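Local coordinates for LbaCas13a H328A (C2c2) (Lachnospiraceae bacterium NK4A179, PDB 5WLH), which binds a CRISPR guide RNA and, as a type VI effector nuclease, probably uses it to recognise and cut target RNA, at residues 984-995 and 1034-1045. Numbering follows the deposited sequence.
Sequences YFKDDEVYAEYI and HPKLNRNIILSK. With nucleotides of chain B.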
ATOM      1  N   TYR A 984      16.163  27.294  19.342  1.00 31.58           N
ATOM      2  CA  TYR A 984      14.768  27.084  18.991  1.00 36.98           C
ATOM      3  C   TYR A 984      13.839  28.174  19.490  1.00 39.83           C
ATOM      4  O   TYR A 984      12.762  28.356  18.912  1.00 39.19           O
ATOM      5  CB  TYR A 984      14.288  25.727  19.527  1.00 36.27           C
ATOM      6  CG  TYR A 984      15.153  24.591  19.029  1.00 36.06           C
ATOM      7  CD1 TYR A 984      15.088  24.172  17.701  1.00 35.05           C
ATOM      8  CD2 TYR A 984      16.047  23.956  19.872  1.00 32.87           C
ATOM      9  CE1 TYR A 984      15.893  23.144  17.237  1.00 33.87           C
ATOM     10  CE2 TYR A 984      16.857  22.932  19.421  1.00 36.01           C
ATOM     11  CZ  TYR A 984      16.769  22.524  18.102  1.00 32.66           C
ATOM     12  OH  TYR A 984      17.576  21.513  17.661  1.00 31.73           O
ATOM     13  N   PHE A 985      14.224  28.913  20.525  1.00 42.77           N
ATOM     14  CA  PHE A 985      13.380  29.964  21.065  1.00 41.68           C
ATOM     15  C   PHE A 985      14.257  31.151  21.450  1.00 43.04           C
ATOM     16  O   PHE A 985      15.448  31.001  21.737  1.00 40.17           O
ATOM     17  CB  PHE A 985      12.567  29.463  22.267  1.00 39.51           C
ATOM     18  CG  PHE A 985      11.664  28.287  21.956  1.00 39.50           C
ATOM     19  CD1 PHE A 985      12.130  26.983  22.057  1.00 39.33           C
ATOM     20  CD2 PHE A 985      10.345  28.486  21.584  1.00 40.12           C
ATOM     21  CE1 PHE A 985      11.301  25.906  21.775  1.00 35.75           C
ATOM     22  CE2 PHE A 985       9.512  27.409  21.304  1.00 40.17           C
ATOM     23  CZ  PHE A 985       9.989  26.123  21.401  1.00 35.88           C
ATOM     24  N   LYS A 986      13.647  32.342  21.439  1.00 53.89           N
ATOM     25  CA  LYS A 986      14.395  33.559  21.752  1.00 59.05           C
ATOM     26  C   LYS A 986      14.978  33.503  23.162  1.00 57.09           C
ATOM     27  O   LYS A 986      16.149  33.845  23.367  1.00 57.18           O
ATOM     28  CB  LYS A 986      13.498  34.788  21.584  1.00 60.96           C
ATOM     29  CG  LYS A 986      14.165  36.121  21.920  1.00 65.00           C
ATOM     30  CD  LYS A 986      15.575  36.241  21.334  1.00 67.24           C
ATOM     31  CE  LYS A 986      16.205  37.579  21.746  1.00 70.03           C
ATOM     32  NZ  LYS A 986      17.303  38.052  20.862  1.00 65.29           N
ATOM     33  N   ASP A 987      14.195  33.057  24.139  1.00 56.43           N
ATOM     34  CA  ASP A 987      14.670  32.992  25.515  1.00 57.92           C
ATOM     35  C   ASP A 987      13.850  31.949  26.266  1.00 59.02           C
ATOM     36  O   ASP A 987      12.904  31.367  25.728  1.00 55.98           O
ATOM     37  CB  ASP A 987      14.594  34.365  26.193  1.00 57.62           C
ATOM     38  CG  ASP A 987      13.270  35.066  25.956  1.00 58.06           C
ATOM     39  OD1 ASP A 987      12.215  34.414  26.077  1.00 54.69           O
ATOM     40  OD2 ASP A 987      13.286  36.277  25.650  1.00 62.64           O
ATOM     41  N   ASP A 988      14.220  31.728  27.531  1.00 58.96           N
ATOM     42  CA  ASP A 988      13.505  30.768  28.363  1.00 57.03           C
ATOM     43  C   ASP A 988      12.034  31.121  28.518  1.00 56.88           C
ATOM     44  O   ASP A 988      11.225  30.232  28.801  1.00 58.79           O
ATOM     45  CB  ASP A 988      14.156  30.676  29.742  1.00 59.07           C
ATOM     46  CG  ASP A 988      15.562  30.123  29.687  1.00 64.06           C
ATOM     47  OD1 ASP A 988      15.964  29.607  28.622  1.00 66.92           O
ATOM     48  OD2 ASP A 988      16.267  30.210  30.715  1.00 66.17           O
ATOM     49  N   GLU A 989      11.665  32.388  28.324  1.00 55.82           N
ATOM     50  CA  GLU A 989      10.277  32.792  28.527  1.00 55.19           C
ATOM     51  C   GLU A 989       9.377  32.327  27.388  1.00 53.58           C
ATOM     52  O   GLU A 989       8.295  31.785  27.632  1.00 53.89           O
ATOM     53  CB  GLU A 989      10.180  34.310  28.700  1.00 54.41           C
ATOM     54  CG  GLU A 989       8.749  34.841  28.659  1.00 51.76           C
ATOM     55  CD  GLU A 989       7.918  34.417  29.863  1.00 55.96           C
ATOM     56  OE1 GLU A 989       6.686  34.614  29.836  1.00 59.21           O
ATOM     57  OE2 GLU A 989       8.491  33.894  30.842  1.00 55.17           O
ATOM     58  N   VAL A 990       9.789  32.547  26.135  1.00 51.76           N
ATOM     59  CA  VAL A 990       8.986  32.059  25.016  1.00 50.43           C
ATOM     60  C   VAL A 990       8.985  30.536  24.990  1.00 45.41           C
ATOM     61  O   VAL A 990       7.979  29.910  24.638  1.00 52.66           O
ATOM     62  CB  VAL A 990       9.475  32.644  23.678  1.00 53.35           C
ATOM     63  CG1 VAL A 990       8.924  34.043  23.472  1.00 55.20           C
ATOM     64  CG2 VAL A 990      10.989  32.644  23.612  1.00 54.38           C
ATOM     65  N   TYR A 991      10.105  29.915  25.365  1.00 41.38           N
ATOM     66  CA  TYR A 991      10.141  28.459  25.461  1.00 40.85           C
ATOM     67  C   TYR A 991       9.134  27.960  26.488  1.00 43.54           C
ATOM     68  O   TYR A 991       8.338  27.058  26.206  1.00 41.27           O
ATOM     69  CB  TYR A 991      11.550  27.985  25.818  1.00 41.48           C
ATOM     70  CG  TYR A 991      11.671  26.481  25.969  1.00 42.97           C
ATOM     71  CD1 TYR A 991      10.969  25.618  25.135  1.00 40.97           C
ATOM     72  CD2 TYR A 991      12.489  25.927  26.936  1.00 43.27           C
ATOM     73  CE1 TYR A 991      11.075  24.251  25.269  1.00 39.75           C
ATOM     74  CE2 TYR A 991      12.602  24.558  27.079  1.00 44.43           C
ATOM     75  CZ  TYR A 991      11.891  23.723  26.242  1.00 42.81           C
ATOM     76  OH  TYR A 991      11.997  22.361  26.383  1.00 40.36           O
ATOM     77  N   ALA A 992       9.146  28.548  27.688  1.00 48.27           N
ATOM     78  CA  ALA A 992       8.208  28.130  28.725  1.00 44.78           C
ATOM     79  C   ALA A 992       6.767  28.340  28.283  1.00 42.30           C
ATOM     80  O   ALA A 992       5.888  27.526  28.591  1.00 45.48           O
ATOM     81  CB  ALA A 992       8.488  28.894  30.019  1.00 48.27           C
ATOM     82  N   GLU A 993       6.502  29.429  27.560  1.00 45.24           N
ATOM     83  CA  GLU A 993       5.157  29.654  27.038  1.00 47.58           C
ATOM     84  C   GLU A 993       4.783  28.611  25.993  1.00 47.22           C
ATOM     85  O   GLU A 993       3.616  28.212  25.898  1.00 44.23           O
ATOM     86  CB  GLU A 993       5.050  31.060  26.447  1.00 51.93           C
ATOM     87  CG  GLU A 993       3.678  31.391  25.881  1.00 58.58           C
ATOM     88  CD  GLU A 993       3.526  32.862  25.548  1.00 66.09           C
ATOM     89  OE1 GLU A 993       2.374  33.320  25.383  1.00 67.25           O
ATOM     90  OE2 GLU A 993       4.561  33.560  25.450  1.00 69.61           O
ATOM     91  N   TYR A 994       5.755  28.163  25.197  1.00 45.74           N
ATOM     92  CA  TYR A 994       5.480  27.103  24.234  1.00 44.88           C
ATOM     93  C   TYR A 994       5.158  25.788  24.939  1.00 42.54           C
ATOM     94  O   TYR A 994       4.216  25.085  24.553  1.00 46.10           O
ATOM     95  CB  TYR A 994       6.670  26.940  23.291  1.00 45.85           C
ATOM     96  CG  TYR A 994       6.346  26.116  22.074  1.00 47.00           C
ATOM     97  CD1 TYR A 994       5.709  26.681  20.979  1.00 47.19           C
ATOM     98  CD2 TYR A 994       6.654  24.763  22.030  1.00 50.69           C
ATOM     99  CE1 TYR A 994       5.399  25.929  19.868  1.00 47.01           C
ATOM    100  CE2 TYR A 994       6.350  24.001  20.928  1.00 49.46           C
ATOM    101  CZ  TYR A 994       5.722  24.587  19.850  1.00 50.81           C
ATOM    102  OH  TYR A 994       5.418  23.822  18.751  1.00 53.67           O
ATOM    103  N   ILE A 995       5.920  25.449  25.982  1.00 41.18           N
ATOM    104  CA  ILE A 995       5.659  24.238  26.760  1.00 39.59           C
ATOM    105  C   ILE A 995       4.240  24.238  27.312  1.00 43.17           C
ATOM    106  O   ILE A 995       3.602  23.182  27.414  1.00 42.25           O
ATOM    107  CB  ILE A 995       6.702  24.108  27.887  1.00 39.82           C
ATOM    108  CG1 ILE A 995       8.109  24.021  27.300  1.00 38.75           C
ATOM    109  CG2 ILE A 995       6.395  22.922  28.779  1.00 40.16           C
ATOM    110  CD1 ILE A 995       9.202  24.415  28.268  1.00 41.46           C
ATOM    111  N   HIS A1034      17.366  26.981  33.790  1.00 71.29           N
ATOM    112  CA  HIS A1034      16.474  27.156  32.658  1.00 66.54           C
ATOM    113  C   HIS A1034      15.535  25.966  32.540  1.00 60.17           C
ATOM    114  O   HIS A1034      15.842  24.873  33.033  1.00 61.03           O
ATOM    115  CB  HIS A1034      17.287  27.307  31.364  1.00 67.78           C
ATOM    116  CG  HIS A1034      18.477  28.203  31.508  1.00 69.36           C
ATOM    117  ND1 HIS A1034      18.395  29.574  31.392  1.00 70.41           N
ATOM    118  CD2 HIS A1034      19.775  27.925  31.773  1.00 69.86           C
ATOM    119  CE1 HIS A1034      19.593  30.101  31.571  1.00 70.69           C
ATOM    120  NE2 HIS A1034      20.448  29.122  31.804  1.00 70.29           N
ATOM    121  N   PRO A1035      14.377  26.139  31.903  1.00 54.66           N
ATOM    122  CA  PRO A1035      13.520  24.982  31.627  1.00 51.89           C
ATOM    123  C   PRO A1035      14.308  23.912  30.885  1.00 48.57           C
ATOM    124  O   PRO A1035      15.258  24.203  30.153  1.00 48.98           O
ATOM    125  CB  PRO A1035      12.395  25.566  30.765  1.00 51.67           C
ATOM    126  CG  PRO A1035      12.380  27.025  31.109  1.00 52.80           C
ATOM    127  CD  PRO A1035      13.802  27.394  31.387  1.00 51.62           C
ATOM    128  N   LYS A1036      13.936  22.658  31.117  1.00 46.63           N
ATOM    129  CA  LYS A1036      14.656  21.559  30.497  1.00 46.68           C
ATOM    130  C   LYS A1036      14.343  21.514  29.006  1.00 42.41           C
ATOM    131  O   LYS A1036      13.179  21.589  28.604  1.00 38.40           O
ATOM    132  CB  LYS A1036      14.286  20.233  31.160  1.00 47.46           C
ATOM    133  CG  LYS A1036      15.213  19.086  30.798  1.00 48.80           C
ATOM    134  CD  LYS A1036      14.635  17.760  31.236  1.00 52.22           C
ATOM    135  CE  LYS A1036      15.297  16.604  30.507  1.00 56.59           C
ATOM    136  NZ  LYS A1036      14.534  15.336  30.705  1.00 60.64           N
ATOM    137  N   LEU A1037      15.384  21.412  28.186  1.00 43.23           N
ATOM    138  CA  LEU A1037      15.187  21.216  26.754  1.00 42.78           C
ATOM    139  C   LEU A1037      14.544  19.852  26.548  1.00 39.69           C
ATOM    140  O   LEU A1037      15.154  18.819  26.842  1.00 42.04           O
ATOM    141  CB  LEU A1037      16.516  21.330  26.014  1.00 49.16           C
ATOM    142  CG  LEU A1037      16.504  21.659  24.515  1.00 53.36           C
ATOM    143  CD1 LEU A1037      15.958  20.501  23.685  1.00 57.55           C
ATOM    144  CD2 LEU A1037      15.697  22.911  24.246  1.00 54.27           C
ATOM    145  N   ASN A1038      13.300  19.844  26.076  1.00 34.52           N
ATOM    146  CA  ASN A1038      12.551  18.612  25.886  1.00 35.70           C
ATOM    147  C   ASN A1038      12.557  18.240  24.405  1.00 35.72           C
ATOM    148  O   ASN A1038      11.971  18.945  23.574  1.00 30.35           O
ATOM    149  CB  ASN A1038      11.123  18.744  26.412  1.00 39.20           C
ATOM    150  CG  ASN A1038      10.369  17.437  26.363  1.00 42.74           C
ATOM    151  OD1 ASN A1038       9.975  16.979  25.287  1.00 40.44           O
ATOM    152  ND2 ASN A1038      10.169  16.813  27.530  1.00 40.38           N
ATOM    153  N   ARG A1039      13.198  17.114  24.104  1.00 31.46           N
ATOM    154  CA  ARG A1039      13.338  16.614  22.742  1.00 31.65           C
ATOM    155  C   ARG A1039      12.003  16.528  22.006  1.00 32.55           C
ATOM    156  O   ARG A1039      11.889  16.946  20.846  1.00 33.00           O
ATOM    157  CB  ARG A1039      13.995  15.244  22.817  1.00 37.77           C
ATOM    158  CG  ARG A1039      14.399  14.717  21.525  1.00 40.64           C
ATOM    159  CD  ARG A1039      15.549  13.767  21.690  1.00 41.89           C
ATOM    160  NE  ARG A1039      15.920  13.314  20.369  1.00 33.72           N
ATOM    161  CZ  ARG A1039      15.205  12.421  19.707  1.00 33.99           C
ATOM    162  NH1 ARG A1039      14.135  11.881  20.285  1.00 37.22           N
ATOM    163  NH2 ARG A1039      15.569  12.050  18.493  1.00 32.77           N
ATOM    164  N   ASN A1040      10.984  15.970  22.654  1.00 29.29           N
ATOM    165  CA  ASN A1040       9.702  15.785  21.981  1.00 32.63           C
ATOM    166  C   ASN A1040       9.000  17.114  21.731  1.00 33.70           C
ATOM    167  O   ASN A1040       8.300  17.274  20.720  1.00 29.50           O
ATOM    168  CB  ASN A1040       8.817  14.850  22.804  1.00 31.55           C
ATOM    169  CG  ASN A1040       9.393  13.443  22.899  1.00 35.65           C
ATOM    170  OD1 ASN A1040      10.131  12.996  22.014  1.00 38.66           O
ATOM    171  ND2 ASN A1040       9.071  12.749  23.973  1.00 34.65           N
ATOM    172  N   ILE A1041       9.161  18.075  22.637  1.00 34.02           N
ATOM    173  CA  ILE A1041       8.591  19.400  22.413  1.00 30.17           C
ATOM    174  C   ILE A1041       9.224  20.043  21.186  1.00 28.00           C
ATOM    175  O   ILE A1041       8.529  20.604  20.335  1.00 29.90           O
ATOM    176  CB  ILE A1041       8.764  20.279  23.665  1.00 30.83           C
ATOM    177  CG1 ILE A1041       7.929  19.722  24.824  1.00 32.80           C
ATOM    178  CG2 ILE A1041       8.383  21.727  23.363  1.00 31.42           C
ATOM    179  CD1 ILE A1041       6.474  20.024  24.739  1.00 33.63           C
ATOM    180  N   ILE A1042      10.552  19.973  21.076  1.00 28.08           N
ATOM    181  CA  ILE A1042      11.216  20.611  19.943  1.00 28.57           C
ATOM    182  C   ILE A1042      10.879  19.873  18.649  1.00 27.85           C
ATOM    183  O   ILE A1042      10.612  20.497  17.617  1.00 28.35           O
ATOM    184  CB  ILE A1042      12.736  20.706  20.178  1.00 29.34           C
ATOM    185  CG1 ILE A1042      13.067  21.892  21.089  1.00 36.54           C
ATOM    186  CG2 ILE A1042      13.463  20.981  18.869  1.00 28.18           C
ATOM    187  CD1 ILE A1042      12.704  21.713  22.510  1.00 46.35           C
ATOM    188  N   LEU A1043      10.848  18.534  18.690  1.00 27.12           N
ATOM    189  CA  LEU A1043      10.482  17.785  17.489  1.00 26.41           C
ATOM    190  C   LEU A1043       9.057  18.109  17.053  1.00 27.48           C
ATOM    191  O   LEU A1043       8.764  18.184  15.855  1.00 28.32           O
ATOM    192  CB  LEU A1043      10.646  16.284  17.734  1.00 23.03           C
ATOM    193  CG  LEU A1043      12.080  15.766  17.822  1.00 27.63           C
ATOM    194  CD1 LEU A1043      12.065  14.308  18.226  1.00 28.62           C
ATOM    195  CD2 LEU A1043      12.848  15.949  16.501  1.00 29.26           C
ATOM    196  N   SER A1044       8.150  18.298  18.010  1.00 28.23           N
ATOM    197  CA  SER A1044       6.784  18.675  17.644  1.00 31.80           C
ATOM    198  C   SER A1044       6.735  20.091  17.072  1.00 33.49           C
ATOM    199  O   SER A1044       5.906  20.382  16.201  1.00 31.14           O
ATOM    200  CB  SER A1044       5.870  18.526  18.861  1.00 36.54           C
ATOM    201  OG  SER A1044       5.865  19.713  19.627  1.00 44.65           O
ATOM    202  N   LYS A1045       7.640  20.965  17.515  1.00 29.17           N
ATOM    203  CA  LYS A1045       7.706  22.324  16.979  1.00 30.48           C
ATOM    204  C   LYS A1045       8.263  22.339  15.558  1.00 29.88           C
ATOM    205  O   LYS A1045       7.795  23.102  14.708  1.00 32.57           O
ATOM    206  CB  LYS A1045       8.556  23.200  17.901  1.00 37.21           C
ATOM    207  CG  LYS A1045       9.047  24.516  17.291  1.00 44.88           C
ATOM    208  CD  LYS A1045       8.069  25.650  17.544  1.00 52.27           C
ATOM    209  CE  LYS A1045       8.778  26.999  17.734  1.00 54.91           C
ATOM    210  NZ  LYS A1045      10.150  27.058  17.131  1.00 54.00           N
TER
ATOM    211  P     A B  36      17.862   5.840  17.549  1.00 27.22           P
ATOM    212  OP1   A B  36      19.033   6.475  18.193  1.00 29.51           O
ATOM    213  OP2   A B  36      17.931   4.447  17.061  1.00 30.02           O
ATOM    214  O5'   A B  36      16.612   5.914  18.514  1.00 30.66           O
ATOM    215  C5'   A B  36      16.622   5.225  19.751  1.00 33.38           C
ATOM    216  C4'   A B  36      16.116   6.108  20.859  1.00 32.28           C
ATOM    217  O4'   A B  36      16.978   7.269  21.005  1.00 34.17           O
ATOM    218  C3'   A B  36      14.720   6.660  20.667  1.00 36.36           C
ATOM    219  O3'   A B  36      14.225   6.900  21.984  1.00 41.75           O
ATOM    220  C2'   A B  36      15.002   7.994  19.970  1.00 34.23           C
ATOM    221  O2'   A B  36      13.950   8.929  20.026  1.00 34.76           O
ATOM    222  C1'   A B  36      16.233   8.454  20.745  1.00 33.07           C
ATOM    223  N9    A B  36      17.147   9.358  20.054  1.00 33.56           N
ATOM    224  C8    A B  36      17.579   9.349  18.750  1.00 29.14           C
ATOM    225  N7    A B  36      18.480  10.271  18.501  1.00 33.32           N
ATOM    226  C5    A B  36      18.673  10.900  19.728  1.00 39.16           C
ATOM    227  C6    A B  36      19.505  11.961  20.142  1.00 39.93           C
ATOM    228  N6    A B  36      20.336  12.609  19.318  1.00 39.89           N
ATOM    229  N1    A B  36      19.449  12.338  21.442  1.00 40.02           N
ATOM    230  C2    A B  36      18.620  11.692  22.268  1.00 39.64           C
ATOM    231  N3    A B  36      17.798  10.681  21.994  1.00 42.65           N
ATOM    232  C4    A B  36      17.873  10.334  20.694  1.00 37.40           C
TER
HETATM  233  O   HOH W   1       4.360  22.668  15.625  1.00 40.21           O
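Tyr-991 and Tyr-994 of helix 988-995 reach across to 1034-1045, whose helix 1039-1045 runs almost at right angles to theirs (86°), the axes 11.4 Å apart at closest. The motif is an orthogonal helix pair, each helix opened by an N-cap whose short side chain accepts a first-turn amide: Asp-987 OD1 from Val-990 N, Asn-1038 OD1 from Ile-1041 N. The strand and loop before the second helix run beside the first, so Pro-1035, a rigid ring, packs on Tyr-991, with CB 3.8 Å from CE2. The Tyr-991 ring is thrown across the interface by a chi1 of 179°, which sets CG opposite the backbone N, and its OH donates to Lys-1036 O at 2.6 Å, in the plane of the ring. Replacing Tyr-991 by phenylalanine would probably leave that carbonyl without this donor and the loop less firmly held to the helix. Ile-1041 sets CG2 against the edge of Tyr-994, 3.7 Å from CD2, whereas branched Ile-1042 lays CG2 over the centre of the Tyr-984 ring, a CH-pi contact 3.6 Å from the centroid. At the start of the second helix, facing away from the first, Arg-1039, flat and cationic, lays one guanidinium face over the base of A36 of chain B, with C4 3.4 Å above the guanidinium plane. Lys-1045 is long enough to run its aliphatic part over Tyr-994; its ammonium, hydrogen-bonded to Gln-516, makes a cation-pi contact over the face of Phe-985, NZ lying 4.6 Å from the ring centroid.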